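Local coordinates for protein inactive Zymogen C11 Protease (Parabacteroides distasonis, PDB 6MZO) that is an inactive zymogen of a clostripain-like (family C11, clan CD) cysteine protease, a form that probably needs activation before it can cleave peptide bonds, at residues S83-N86 and E91-T94; Y53-K56 and A60-L63; S332-Q337 and K342-Y347; Y276-Y281 and L350-D355; T186-N191 and T214-Y219. One frame throughout, in Å; residues are numbered along the deposited sequence.

Contact 1 (S83-N86 and E91-T94); sequences SNQN and ETLT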
# COMPACT_ATOMS: atom_id res chain seq x y z
N SER A 83 19.32 -12.93 14.75
CA SER A 83 19.39 -12.54 13.34
C SER A 83 18.71 -13.57 12.44
O SER A 83 18.51 -13.32 11.24
CB SER A 83 20.84 -12.30 12.89
OG SER A 83 20.86 -12.01 11.50
N ASN A 84 18.31 -14.72 13.00
CA ASN A 84 17.50 -15.67 12.21
C ASN A 84 16.03 -15.30 12.15
O ASN A 84 15.22 -16.05 11.60
CB ASN A 84 17.63 -17.09 12.76
CG ASN A 84 17.07 -17.23 14.14
OD1 ASN A 84 16.84 -16.23 14.82
ND2 ASN A 84 16.93 -18.46 14.62
N GLN A 85 15.69 -14.15 12.72
CA GLN A 85 14.35 -13.67 12.61
C GLN A 85 14.21 -13.20 11.18
O GLN A 85 14.97 -12.34 10.72
CB GLN A 85 14.09 -12.56 13.62
CG GLN A 85 12.67 -12.06 13.50
CD GLN A 85 12.34 -10.86 14.36
OE1 GLN A 85 12.84 -9.77 14.13
NE2 GLN A 85 11.46 -11.05 15.33
N ASN A 86 13.26 -13.77 10.46
CA ASN A 86 12.98 -13.33 9.09
C ASN A 86 11.95 -12.21 9.05
O ASN A 86 10.77 -12.44 9.28
CB ASN A 86 12.49 -14.50 8.26
CG ASN A 86 12.21 -14.12 6.83
OD1 ASN A 86 12.54 -13.02 6.38
ND2 ASN A 86 11.63 -15.05 6.08
N GLU A 91 4.58 -14.08 9.99
CA GLU A 91 4.61 -14.50 11.39
C GLU A 91 5.41 -13.50 12.24
O GLU A 91 5.04 -13.18 13.37
CB GLU A 91 5.21 -15.91 11.55
CG GLU A 91 4.25 -16.98 11.14
CD GLU A 91 4.85 -18.36 11.36
OE1 GLU A 91 5.50 -18.57 12.41
OE2 GLU A 91 4.70 -19.19 10.45
N THR A 92 6.48 -12.98 11.65
CA THR A 92 7.30 -11.99 12.35
C THR A 92 6.51 -10.71 12.51
O THR A 92 6.48 -10.11 13.58
CB THR A 92 8.62 -11.72 11.60
OG1 THR A 92 9.40 -12.92 11.57
CG2 THR A 92 9.37 -10.55 12.24
N LEU A 93 5.85 -10.29 11.43
CA LEU A 93 5.04 -9.09 11.50
C LEU A 93 3.99 -9.20 12.60
O LEU A 93 3.88 -8.28 13.40
CB LEU A 93 4.41 -8.83 10.11
CG LEU A 93 3.36 -7.73 10.04
CD1 LEU A 93 3.88 -6.36 10.52
CD2 LEU A 93 2.88 -7.61 8.59
N THR A 94 3.28 -10.32 12.71
CA THR A 94 2.22 -10.32 13.73
C THR A 94 2.81 -10.52 15.14
O THR A 94 2.23 -10.06 16.11
CB THR A 94 1.15 -11.37 13.44
OG1 THR A 94 1.71 -12.68 13.49
CG2 THR A 94 0.53 -11.11 12.02
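Thr92 turns its two branches to different tasks because of one torsion: with chi1 at -64°, OG1 stands beside its own backbone N and faces Asn86, while CG2 lies anti to that N and meets Gln85. Gln85 answers with CG anti to its backbone N and a chain that stays extended beyond CG, which carries its amide end to the methyl. The polar half is a single hydrogen bond, in which Thr92 OG1 donates to Asn86 O at 2.7 Å. The hydroxyl arrives from above the carbonyl plane, 45° out of it, with a C=O...O angle of 133°, so the bond is short but does not lie on a lone pair. The apolar half is van der Waals packing: Gln85 CD is 3.7 Å from Thr92 CG2, and Gln85 NE2 and CG each lie 3.8 Å from the same methyl. The polar end of Gln85 is used elsewhere, OE1 being hydrogen-bonded to Tyr53 OH, and Asn86 OD1 takes the backbone N-H of Ala88. A second bond, from Thr92 N to Ser89 OG, holds the first turn of the helix to the preceding loop. The contact thus ties the connection after strand 72-80 to the start of helix 90-103, whose Thr92 also packs on Tyr18 of strand 14-19 in the large mixed sheet.

Contact 2 (Y53-K56 and A60-L63); sequences YTDK and APQL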
# COMPACT_ATOMS: atom_id res chain seq x y z
N TYR A 53 10.09 -0.86 13.68
CA TYR A 53 10.82 -2.13 13.56
C TYR A 53 11.70 -1.99 12.37
O TYR A 53 11.21 -1.56 11.26
CB TYR A 53 9.87 -3.31 13.37
CG TYR A 53 10.56 -4.61 13.07
CD1 TYR A 53 10.97 -5.46 14.11
CD2 TYR A 53 10.77 -5.03 11.74
CE1 TYR A 53 11.61 -6.67 13.83
CE2 TYR A 53 11.44 -6.21 11.46
CZ TYR A 53 11.83 -7.02 12.51
OH TYR A 53 12.42 -8.22 12.18
N THR A 54 12.97 -2.30 12.54
CA THR A 54 13.86 -2.34 11.39
C THR A 54 14.62 -3.64 11.34
O THR A 54 14.87 -4.30 12.38
CB THR A 54 14.89 -1.20 11.39
OG1 THR A 54 15.76 -1.35 12.52
CG2 THR A 54 14.24 0.20 11.43
N ASP A 55 15.07 -3.98 10.12
CA ASP A 55 15.95 -5.15 9.90
C ASP A 55 17.01 -4.79 8.86
O ASP A 55 17.05 -5.32 7.76
CB ASP A 55 15.11 -6.35 9.46
CG ASP A 55 15.95 -7.60 9.16
OD1 ASP A 55 16.98 -7.85 9.82
OD2 ASP A 55 15.54 -8.33 8.26
N LYS A 56 17.90 -3.89 9.21
CA LYS A 56 18.83 -3.40 8.21
C LYS A 56 19.96 -4.40 8.00
O LYS A 56 20.33 -5.17 8.90
CB LYS A 56 19.42 -2.06 8.63
CG LYS A 56 18.37 -0.93 8.67
CD LYS A 56 19.02 0.43 8.64
CE LYS A 56 19.35 0.94 10.03
NZ LYS A 56 19.90 2.33 10.01
N ALA A 60 21.22 -6.12 13.51
CA ALA A 60 20.20 -7.04 14.01
C ALA A 60 18.81 -6.38 13.87
O ALA A 60 18.72 -5.15 13.95
CB ALA A 60 20.45 -7.43 15.44
N PRO A 61 17.75 -7.20 13.70
CA PRO A 61 16.38 -6.65 13.74
C PRO A 61 16.06 -6.11 15.12
O PRO A 61 16.45 -6.72 16.14
CB PRO A 61 15.49 -7.86 13.42
CG PRO A 61 16.44 -8.88 12.77
CD PRO A 61 17.75 -8.67 13.47
N GLN A 62 15.34 -5.00 15.15
CA GLN A 62 15.08 -4.37 16.44
C GLN A 62 13.77 -3.62 16.43
O GLN A 62 13.37 -3.09 15.37
CB GLN A 62 16.21 -3.44 16.81
CG GLN A 62 16.68 -2.54 15.76
CD GLN A 62 17.76 -1.59 16.28
OE1 GLN A 62 18.46 -1.89 17.24
NE2 GLN A 62 17.86 -0.41 15.65
N LEU A 63 13.12 -3.61 17.60
CA LEU A 63 11.89 -2.85 17.83
C LEU A 63 12.25 -1.72 18.77
O LEU A 63 12.83 -1.98 19.85
CB LEU A 63 10.81 -3.78 18.42
CG LEU A 63 9.49 -3.15 18.82
CD1 LEU A 63 8.77 -2.65 17.57
CD2 LEU A 63 8.65 -4.22 19.54
O HOH W 1 17.82 -3.11 12.29
O HOH W 2 17.53 0.63 13.20
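Thr54 OG1 is gripped by two waters: it donates to water 1 at 2.7 Å and accepts from water 2, also at 2.7 Å. Water 1 donates to Ala60 O at 2.8 Å and accepts from Lys56 N, whereas water 2 accepts from Gln62 NE2, coupling the amide to the threonine. Thr54 and Gln62 form an antiparallel hydrogen-bonded pair, with Thr54 N to Gln62 O at 3.0 Å and Gln62 N to Thr54 O at 2.9 Å; their side chains run side by side on one face of the sheet. The opposite face carries the non-hydrogen-bonded pair Tyr53 and Leu63. Tyr53 CG, anti to the backbone N (chi1 172°), lays the ring beside Pro61, with Tyr53 OH 3.3 Å from Pro61 CB and hydrogen-bonded to Gln85 OE1. Beyond the paired residues, Asp55 OD1 comes to 3.2 Å from Pro61 CG, while its OD2 is hydrogen-bonded to Ser87 OG. This is the turn end of the beta hairpin made by strands 49-54 and 62-69. Helix 26-43 covers the Thr54 face through Val29 and Leu33, helix 90-103 packs against Tyr53 and Leu63, and strands 14-19 and 72-80 flank the hairpin within the large mixed sheet.

Contact 3 (S332-Q337 and K342-Y347); sequences SIYVPQ and KLNEWY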
# COMPACT_ATOMS: atom_id res chain seq x y z
N SER A 332 -5.32 0.61 -9.43
CA SER A 332 -4.88 -0.29 -10.50
C SER A 332 -5.74 -1.56 -10.41
O SER A 332 -6.41 -1.83 -9.36
CB SER A 332 -3.40 -0.64 -10.31
OG SER A 332 -2.62 0.55 -10.49
N ILE A 333 -5.63 -2.40 -11.46
CA ILE A 333 -6.37 -3.63 -11.54
C ILE A 333 -5.53 -4.61 -12.38
O ILE A 333 -4.84 -4.18 -13.35
CB ILE A 333 -7.76 -3.45 -12.13
CG1 ILE A 333 -8.65 -4.62 -11.82
CG2 ILE A 333 -7.71 -3.22 -13.70
CD1 ILE A 333 -9.09 -4.71 -10.27
N TYR A 334 -5.58 -5.90 -12.02
CA TYR A 334 -5.03 -6.93 -12.95
C TYR A 334 -5.92 -7.04 -14.18
O TYR A 334 -7.15 -7.10 -14.06
CB TYR A 334 -4.94 -8.33 -12.26
CG TYR A 334 -4.37 -9.40 -13.19
CD1 TYR A 334 -3.08 -9.25 -13.71
CD2 TYR A 334 -5.12 -10.55 -13.54
CE1 TYR A 334 -2.57 -10.19 -14.62
CE2 TYR A 334 -4.58 -11.52 -14.41
CZ TYR A 334 -3.31 -11.31 -14.93
OH TYR A 334 -2.76 -12.25 -15.76
N VAL A 335 -5.29 -7.18 -15.37
CA VAL A 335 -6.08 -7.39 -16.59
C VAL A 335 -5.69 -8.79 -17.12
O VAL A 335 -4.59 -8.96 -17.63
CB VAL A 335 -5.76 -6.31 -17.64
CG1 VAL A 335 -6.43 -6.68 -18.99
CG2 VAL A 335 -6.25 -4.92 -17.10
N PRO A 336 -6.63 -9.76 -17.06
CA PRO A 336 -6.30 -11.07 -17.60
C PRO A 336 -5.97 -11.00 -19.11
O PRO A 336 -6.59 -10.27 -19.91
CB PRO A 336 -7.58 -11.88 -17.40
CG PRO A 336 -8.11 -11.28 -16.04
CD PRO A 336 -7.87 -9.78 -16.23
N GLN A 337 -4.96 -11.77 -19.46
CA GLN A 337 -4.42 -11.75 -20.83
C GLN A 337 -4.08 -13.15 -21.29
O GLN A 337 -3.57 -13.99 -20.52
CB GLN A 337 -3.17 -10.86 -20.89
CG GLN A 337 -3.47 -9.38 -20.61
CD GLN A 337 -2.22 -8.59 -20.27
OE1 GLN A 337 -1.32 -8.39 -21.12
NE2 GLN A 337 -2.15 -8.14 -19.00
N LYS A 342 -0.01 -18.40 -16.59
CA LYS A 342 0.35 -18.71 -15.21
C LYS A 342 -0.13 -17.57 -14.30
O LYS A 342 -0.62 -17.83 -13.19
CB LYS A 342 1.86 -18.97 -15.06
CG LYS A 342 2.19 -20.46 -15.08
CD LYS A 342 3.67 -20.78 -15.09
CE LYS A 342 3.86 -22.24 -14.76
NZ LYS A 342 5.24 -22.72 -15.02
N LEU A 343 -0.08 -16.33 -14.76
CA LEU A 343 -0.50 -15.23 -13.91
C LEU A 343 -2.02 -15.26 -13.79
O LEU A 343 -2.57 -15.03 -12.71
CB LEU A 343 -0.02 -13.92 -14.50
CG LEU A 343 -0.01 -12.71 -13.59
CD1 LEU A 343 0.76 -13.05 -12.29
CD2 LEU A 343 0.70 -11.63 -14.37
N ASN A 344 -2.69 -15.57 -14.91
CA ASN A 344 -4.14 -15.71 -14.86
C ASN A 344 -4.57 -16.79 -13.85
O ASN A 344 -5.56 -16.61 -13.15
CB ASN A 344 -4.71 -16.13 -16.22
CG ASN A 344 -4.54 -15.07 -17.32
OD1 ASN A 344 -4.33 -13.87 -17.07
ND2 ASN A 344 -4.59 -15.56 -18.55
N GLU A 345 -3.84 -17.92 -13.80
CA GLU A 345 -4.20 -19.00 -12.90
C GLU A 345 -3.87 -18.60 -11.42
O GLU A 345 -4.68 -18.85 -10.53
CB GLU A 345 -3.52 -20.31 -13.33
CG GLU A 345 -2.16 -20.55 -12.75
CD GLU A 345 -1.52 -21.85 -13.27
OE1 GLU A 345 -1.72 -22.20 -14.46
OE2 GLU A 345 -0.85 -22.52 -12.44
N TRP A 346 -2.74 -17.94 -11.19
CA TRP A 346 -2.43 -17.39 -9.87
C TRP A 346 -3.53 -16.46 -9.36
O TRP A 346 -3.92 -16.51 -8.20
CB TRP A 346 -1.09 -16.63 -9.94
CG TRP A 346 -0.75 -15.89 -8.73
CD1 TRP A 346 -0.13 -16.39 -7.60
CD2 TRP A 346 -0.99 -14.53 -8.48
NE1 TRP A 346 -0.00 -15.41 -6.67
CE2 TRP A 346 -0.51 -14.25 -7.18
CE3 TRP A 346 -1.58 -13.50 -9.23
CZ2 TRP A 346 -0.60 -12.97 -6.62
CZ3 TRP A 346 -1.67 -12.22 -8.65
CH2 TRP A 346 -1.18 -11.99 -7.36
N TYR A 347 -4.02 -15.63 -10.26
CA TYR A 347 -5.02 -14.66 -9.90
C TYR A 347 -6.27 -15.28 -9.32
O TYR A 347 -6.96 -14.64 -8.55
CB TYR A 347 -5.39 -13.85 -11.13
CG TYR A 347 -6.12 -12.56 -10.86
CD1 TYR A 347 -5.51 -11.48 -10.18
CD2 TYR A 347 -7.41 -12.43 -11.32
CE1 TYR A 347 -6.21 -10.26 -10.01
CE2 TYR A 347 -8.13 -11.26 -11.15
CZ TYR A 347 -7.52 -10.19 -10.48
OH TYR A 347 -8.26 -9.06 -10.37
O HOH W 3 -9.28 -7.93 -12.68
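Strand 332-334 and helix 342-347 run at 106° to each other, their axes 11.8 Å apart at closest approach, and the chain between them turns back so that Pro336 CA lies 5.8 Å from Asn344 CA. Asn344 joins the strand end and the loop after it. Asn344 OD1 accepts from Tyr334 OH at 2.6 Å and from Gln337 N at 3.2 Å, and Asn344 ND2 donates to Gln337 O at 2.7 Å; the Gln337 backbone is held on both its N-H and its C=O. The Tyr334 ring and the Asn344 amide planes stand 62° apart, with OD1 near the ring plane at its edge. Tyr334 CG lies anti to the backbone N, which sends the ring between Leu343 and Tyr347: CE1 touches Leu343 CD2 at 3.6 Å, and CD2 sits over the centre of the Tyr347 ring. The two tyrosine rings are oblique, with planes at 45°. Water 3 links Tyr334 O to Tyr347 OH, which is also hydrogen-bonded to Glu169 OE2. Three hydrogen bonds on one buried amide fix its rotation and flip, since oxygen and nitrogen each face a partner of matching character; the two donors would probably polarise its carbonyl.

Contact 4 (Y276-Y281 and L350-D355); sequences YDFDDY and LEWYKD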
# COMPACT_ATOMS: atom_id res chain seq x y z
N TYR A 276 -3.20 -2.23 -14.90
CA TYR A 276 -3.64 -1.07 -15.65
C TYR A 276 -4.64 -0.26 -14.82
O TYR A 276 -5.03 -0.67 -13.80
CB TYR A 276 -4.30 -1.53 -16.93
CG TYR A 276 -3.34 -2.15 -17.90
CD1 TYR A 276 -3.04 -3.49 -17.86
CD2 TYR A 276 -2.72 -1.40 -18.83
CE1 TYR A 276 -2.16 -4.05 -18.73
CE2 TYR A 276 -1.84 -1.95 -19.71
CZ TYR A 276 -1.56 -3.28 -19.66
OH TYR A 276 -0.68 -3.81 -20.53
N ASP A 277 -5.04 0.91 -15.30
CA ASP A 277 -6.01 1.70 -14.57
C ASP A 277 -7.34 0.97 -14.50
O ASP A 277 -7.84 0.51 -15.46
CB ASP A 277 -6.22 3.08 -15.17
CG ASP A 277 -7.25 3.88 -14.43
OD1 ASP A 277 -6.96 4.27 -13.33
OD2 ASP A 277 -8.34 4.06 -14.93
N PHE A 278 -7.91 0.92 -13.31
CA PHE A 278 -9.14 0.22 -13.05
C PHE A 278 -10.35 0.70 -13.85
O PHE A 278 -11.01 -0.05 -14.48
CB PHE A 278 -9.38 0.26 -11.55
CG PHE A 278 -10.47 -0.63 -11.04
CD1 PHE A 278 -10.86 -1.75 -11.70
CD2 PHE A 278 -11.06 -0.34 -9.86
CE1 PHE A 278 -11.82 -2.56 -11.18
CE2 PHE A 278 -12.03 -1.14 -9.34
CZ PHE A 278 -12.41 -2.25 -10.00
N ASP A 279 -10.58 2.00 -13.82
CA ASP A 279 -11.70 2.58 -14.52
C ASP A 279 -11.57 2.36 -16.02
O ASP A 279 -12.49 1.99 -16.64
CB ASP A 279 -11.83 4.07 -14.16
CG ASP A 279 -12.99 4.76 -14.85
OD1 ASP A 279 -12.96 4.91 -16.03
OD2 ASP A 279 -13.90 5.18 -14.16
N ASP A 280 -10.39 2.59 -16.55
CA ASP A 280 -10.15 2.39 -17.95
C ASP A 280 -10.50 0.96 -18.37
O ASP A 280 -11.20 0.76 -19.30
CB ASP A 280 -8.71 2.74 -18.29
CG ASP A 280 -8.47 2.97 -19.77
OD1 ASP A 280 -9.42 3.09 -20.50
OD2 ASP A 280 -7.32 3.01 -20.15
N TYR A 281 -10.01 -0.01 -17.63
CA TYR A 281 -10.31 -1.40 -17.92
C TYR A 281 -11.81 -1.67 -17.88
O TYR A 281 -12.37 -2.20 -18.79
CB TYR A 281 -9.61 -2.31 -16.94
CG TYR A 281 -9.84 -3.78 -17.14
CD1 TYR A 281 -9.76 -4.34 -18.38
CD2 TYR A 281 -10.13 -4.59 -16.08
CE1 TYR A 281 -9.97 -5.69 -18.56
CE2 TYR A 281 -10.33 -5.93 -16.24
CZ TYR A 281 -10.25 -6.47 -17.49
OH TYR A 281 -10.45 -7.79 -17.66
N LEU A 350 -7.15 -15.17 -5.59
CA LEU A 350 -7.45 -13.93 -4.82
C LEU A 350 -8.93 -13.77 -4.46
O LEU A 350 -9.82 -14.12 -5.24
CB LEU A 350 -7.04 -12.71 -5.63
CG LEU A 350 -5.53 -12.59 -5.82
CD1 LEU A 350 -5.28 -11.37 -6.66
CD2 LEU A 350 -4.87 -12.44 -4.48
N GLU A 351 -9.21 -13.22 -3.28
CA GLU A 351 -10.57 -13.01 -2.87
C GLU A 351 -11.38 -12.15 -3.85
O GLU A 351 -12.56 -12.44 -4.12
CB GLU A 351 -10.58 -12.33 -1.49
CG GLU A 351 -11.93 -12.30 -0.83
CD GLU A 351 -11.86 -11.66 0.57
OE1 GLU A 351 -10.75 -11.25 0.99
OE2 GLU A 351 -12.90 -11.64 1.28
N TRP A 352 -10.75 -11.09 -4.37
CA TRP A 352 -11.42 -10.26 -5.37
C TRP A 352 -11.90 -11.10 -6.58
O TRP A 352 -13.03 -10.99 -7.02
CB TRP A 352 -10.49 -9.12 -5.84
CG TRP A 352 -11.09 -8.28 -6.95
CD1 TRP A 352 -10.87 -8.45 -8.28
CD2 TRP A 352 -11.96 -7.14 -6.80
NE1 TRP A 352 -11.58 -7.47 -9.00
CE2 TRP A 352 -12.25 -6.65 -8.11
CE3 TRP A 352 -12.54 -6.52 -5.70
CZ2 TRP A 352 -13.11 -5.57 -8.34
CZ3 TRP A 352 -13.37 -5.41 -5.91
CH2 TRP A 352 -13.66 -4.97 -7.22
N TYR A 353 -11.04 -11.93 -7.14
CA TYR A 353 -11.46 -12.78 -8.24
C TYR A 353 -12.65 -13.68 -7.89
O TYR A 353 -13.60 -13.80 -8.66
CB TYR A 353 -10.30 -13.64 -8.71
CG TYR A 353 -10.71 -14.57 -9.83
CD1 TYR A 353 -10.78 -14.10 -11.15
CD2 TYR A 353 -11.09 -15.86 -9.57
CE1 TYR A 353 -11.19 -14.95 -12.17
CE2 TYR A 353 -11.50 -16.72 -10.62
CZ TYR A 353 -11.54 -16.23 -11.90
OH TYR A 353 -11.96 -17.12 -12.91
N LYS A 354 -12.58 -14.37 -6.75
CA LYS A 354 -13.63 -15.25 -6.35
C LYS A 354 -14.97 -14.55 -6.19
O LYS A 354 -16.02 -15.07 -6.62
CB LYS A 354 -13.23 -15.95 -5.04
CG LYS A 354 -11.97 -16.79 -5.18
CD LYS A 354 -11.58 -17.40 -3.82
CE LYS A 354 -10.22 -18.13 -3.87
NZ LYS A 354 -9.86 -18.53 -2.45
N ASP A 355 -14.93 -13.35 -5.62
CA ASP A 355 -16.18 -12.64 -5.32
C ASP A 355 -16.71 -11.81 -6.48
O ASP A 355 -17.93 -11.55 -6.55
CB ASP A 355 -16.04 -11.78 -4.08
CG ASP A 355 -15.80 -12.60 -2.83
OD1 ASP A 355 -15.95 -13.84 -2.90
OD2 ASP A 355 -15.46 -12.02 -1.80
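Phe278 leaves the first turn of its helix with CB directed toward Trp352, and CG lies anti to the backbone N (chi1 -169°), so the ring extends away from its own helix. CB and CG serve to carry the ring outward, and CD1 comes against Ile333 CB of strand 332-334. At the tip, Phe278 CZ lies 3.8 Å from Trp352 CZ2 and 4.1 Å from Trp352 CH2. Trp352 approaches from the opposite direction, its own CG likewise anti to the backbone N. The ring planes are steeply inclined, 76° apart with centroids 6.0 Å from each other, yet the meeting is oblique and rests on a few carbon atoms. Across the two segments the nearest CA atoms, of Phe278 and Trp352, are 13.2 Å apart. Each ring has a further aromatic partner, Phe294 edge-to-face with Phe278 and Tyr172 edge-to-face with Trp352, while Ala168 touches both. Asp277, at the N-cap of helix 278-283, accepts from Asp280 N through Asp277 OD2 at 3.0 Å. Such geometry is that of an aromatic cluster in a hydrophobic core, here joining the N-terminal turns of helices 278-283 and 351-357 beside Ile333 of the small two-stranded sheet 275-277/332-334.

Contact 5 (T186-N191 and T214-Y219); sequences TEILAN and TKFYTY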
# COMPACT_ATOMS: atom_id res chain seq x y z
N THR A 186 0.90 3.17 -8.48
CA THR A 186 2.10 3.02 -9.32
C THR A 186 3.30 2.78 -8.45
O THR A 186 3.08 2.26 -7.32
CB THR A 186 2.32 4.22 -10.30
OG1 THR A 186 2.58 5.45 -9.58
CG2 THR A 186 1.07 4.33 -11.13
N GLU A 187 4.52 3.08 -8.89
CA GLU A 187 5.71 2.85 -8.05
C GLU A 187 5.92 4.04 -7.13
O GLU A 187 5.57 5.18 -7.45
CB GLU A 187 6.95 2.58 -8.91
CG GLU A 187 6.81 1.28 -9.61
CD GLU A 187 8.09 0.79 -10.30
OE1 GLU A 187 9.18 1.33 -10.06
OE2 GLU A 187 7.95 -0.17 -11.06
N ILE A 188 6.43 3.74 -5.93
CA ILE A 188 6.97 4.74 -5.07
C ILE A 188 8.41 4.38 -4.97
O ILE A 188 8.75 3.24 -4.59
CB ILE A 188 6.41 4.70 -3.70
CG1 ILE A 188 4.91 4.81 -3.75
CG2 ILE A 188 7.03 5.81 -2.87
CD1 ILE A 188 4.22 4.69 -2.34
N LEU A 189 9.25 5.30 -5.35
CA LEU A 189 10.65 4.91 -5.33
C LEU A 189 11.35 5.68 -4.21
O LEU A 189 10.70 6.13 -3.23
CB LEU A 189 11.30 5.12 -6.72
CG LEU A 189 10.71 4.33 -7.91
CD1 LEU A 189 11.46 4.62 -9.21
CD2 LEU A 189 10.64 2.81 -7.66
N ALA A 190 12.66 5.78 -4.35
CA ALA A 190 13.51 6.47 -3.39
C ALA A 190 13.08 6.21 -1.96
O ALA A 190 12.78 5.07 -1.57
CB ALA A 190 13.49 7.96 -3.68
N ASN A 191 13.02 7.26 -1.18
CA ASN A 191 12.71 7.10 0.21
C ASN A 191 11.32 6.51 0.37
O ASN A 191 11.13 5.55 1.14
CB ASN A 191 12.82 8.43 0.94
CG ASN A 191 12.46 9.60 0.06
OD1 ASN A 191 12.37 9.46 -1.17
ND2 ASN A 191 12.25 10.76 0.66
N THR A 214 -2.61 13.96 0.94
CA THR A 214 -2.39 15.31 0.38
C THR A 214 -0.93 15.76 0.57
O THR A 214 -0.35 16.40 -0.32
CB THR A 214 -3.34 16.39 0.93
OG1 THR A 214 -3.06 16.65 2.32
CG2 THR A 214 -4.75 15.94 0.79
N LYS A 215 -0.31 15.36 1.68
CA LYS A 215 1.09 15.66 1.89
C LYS A 215 2.01 14.91 0.96
O LYS A 215 3.01 15.45 0.52
CB LYS A 215 1.47 15.35 3.34
CG LYS A 215 1.36 16.59 4.25
CD LYS A 215 -0.08 17.09 4.55
CE LYS A 215 -0.12 18.24 5.67
NZ LYS A 215 0.59 17.71 6.86
N PHE A 216 1.66 13.65 0.68
CA PHE A 216 2.40 12.89 -0.31
C PHE A 216 2.38 13.59 -1.70
O PHE A 216 3.44 13.74 -2.34
CB PHE A 216 1.80 11.47 -0.44
CG PHE A 216 2.50 10.60 -1.45
CD1 PHE A 216 2.28 10.73 -2.85
CD2 PHE A 216 3.39 9.67 -1.00
CE1 PHE A 216 2.93 9.89 -3.77
CE2 PHE A 216 4.04 8.78 -1.88
CZ PHE A 216 3.82 8.91 -3.28
N TYR A 217 1.18 14.01 -2.11
CA TYR A 217 1.05 14.79 -3.37
C TYR A 217 1.81 16.10 -3.32
O TYR A 217 2.60 16.39 -4.25
CB TYR A 217 -0.43 15.04 -3.71
CG TYR A 217 -0.52 15.92 -4.96
CD1 TYR A 217 -0.09 15.40 -6.17
CD2 TYR A 217 -0.88 17.26 -4.89
CE1 TYR A 217 -0.10 16.19 -7.35
CE2 TYR A 217 -0.89 18.07 -6.06
CZ TYR A 217 -0.48 17.52 -7.26
OH TYR A 217 -0.51 18.32 -8.38
N THR A 218 1.66 16.88 -2.23
CA THR A 218 2.40 18.15 -2.14
C THR A 218 3.92 17.89 -2.25
O THR A 218 4.63 18.63 -2.95
CB THR A 218 2.04 18.84 -0.82
OG1 THR A 218 0.65 19.17 -0.90
CG2 THR A 218 2.87 20.10 -0.63
N TYR A 219 4.41 16.87 -1.56
CA TYR A 219 5.83 16.60 -1.62
C TYR A 219 6.31 16.27 -3.04
O TYR A 219 7.37 16.78 -3.46
CB TYR A 219 6.20 15.45 -0.70
CG TYR A 219 7.67 15.17 -0.63
CD1 TYR A 219 8.52 16.03 0.08
CD2 TYR A 219 8.22 14.03 -1.21
CE1 TYR A 219 9.88 15.74 0.20
CE2 TYR A 219 9.56 13.75 -1.11
CZ TYR A 219 10.39 14.60 -0.39
OH TYR A 219 11.73 14.31 -0.33
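The loop that follows strand 178-183 of the central mixed sheet packs here against helix 209-220, through two separate side-chain meetings and no hydrogen bond. In the first, both residues, Ile188 and Phe216, are buried. Ile188 CG1 is anti to the carbonyl carbon (chi1 -57°) and the chain continues extended, bringing Ile188 CD1 to 4.1 Å from Phe216 CE2. This methyl reaches the ring obliquely in loose van der Waals packing, with 125 Å² buried in the whole contact. Phe216 has its CG anti to the backbone N, which swings the ring off the helix toward the loop. The second meeting lies nearer the surface, where Asn191 ND2 stands 3.7 Å from Tyr219 OH; the amide and ring planes are 68° apart and the groups come from opposite directions. Asn191 is poorly ordered, so this approach deserves less weight than the first. Inside the helix, Thr218 OG1 donates to Thr214 O at 3.0 Å, reaching it from the face of the carbonyl plane opposite to Thr218 N. Phe193 touches both Ile188 and Phe216. Helix 195-203 borders the helix through Ile198 and Gln196, strand 302-307 meets Thr214 and Tyr217, and strand 310-313 lies against Thr186 and Glu187.

In sequence come contacts 2, 1 and 5, then contact 4, whose segments enclose contact 3. Contacts 1 and 2, centres 10 Å apart, sit at one end of the large mixed sheet, where hairpin 49-54/62-69 meets the loop to helix 90-103. Contacts 3 and 4, centres 9 Å apart, share the two-stranded sheet 275-277/332-334 and the successive helices 341-347 and 351-357. These groups are separated by 30 to 35 Å between centres. Contact 5 forms a third point, 24 to 28 Å from each of the others, beside strand 178-183. Contacts 1 to 3 join close neighbours in sequence and contacts 5 and 4 more distant ones, so the two ends of this clostripain-family fold pack separately.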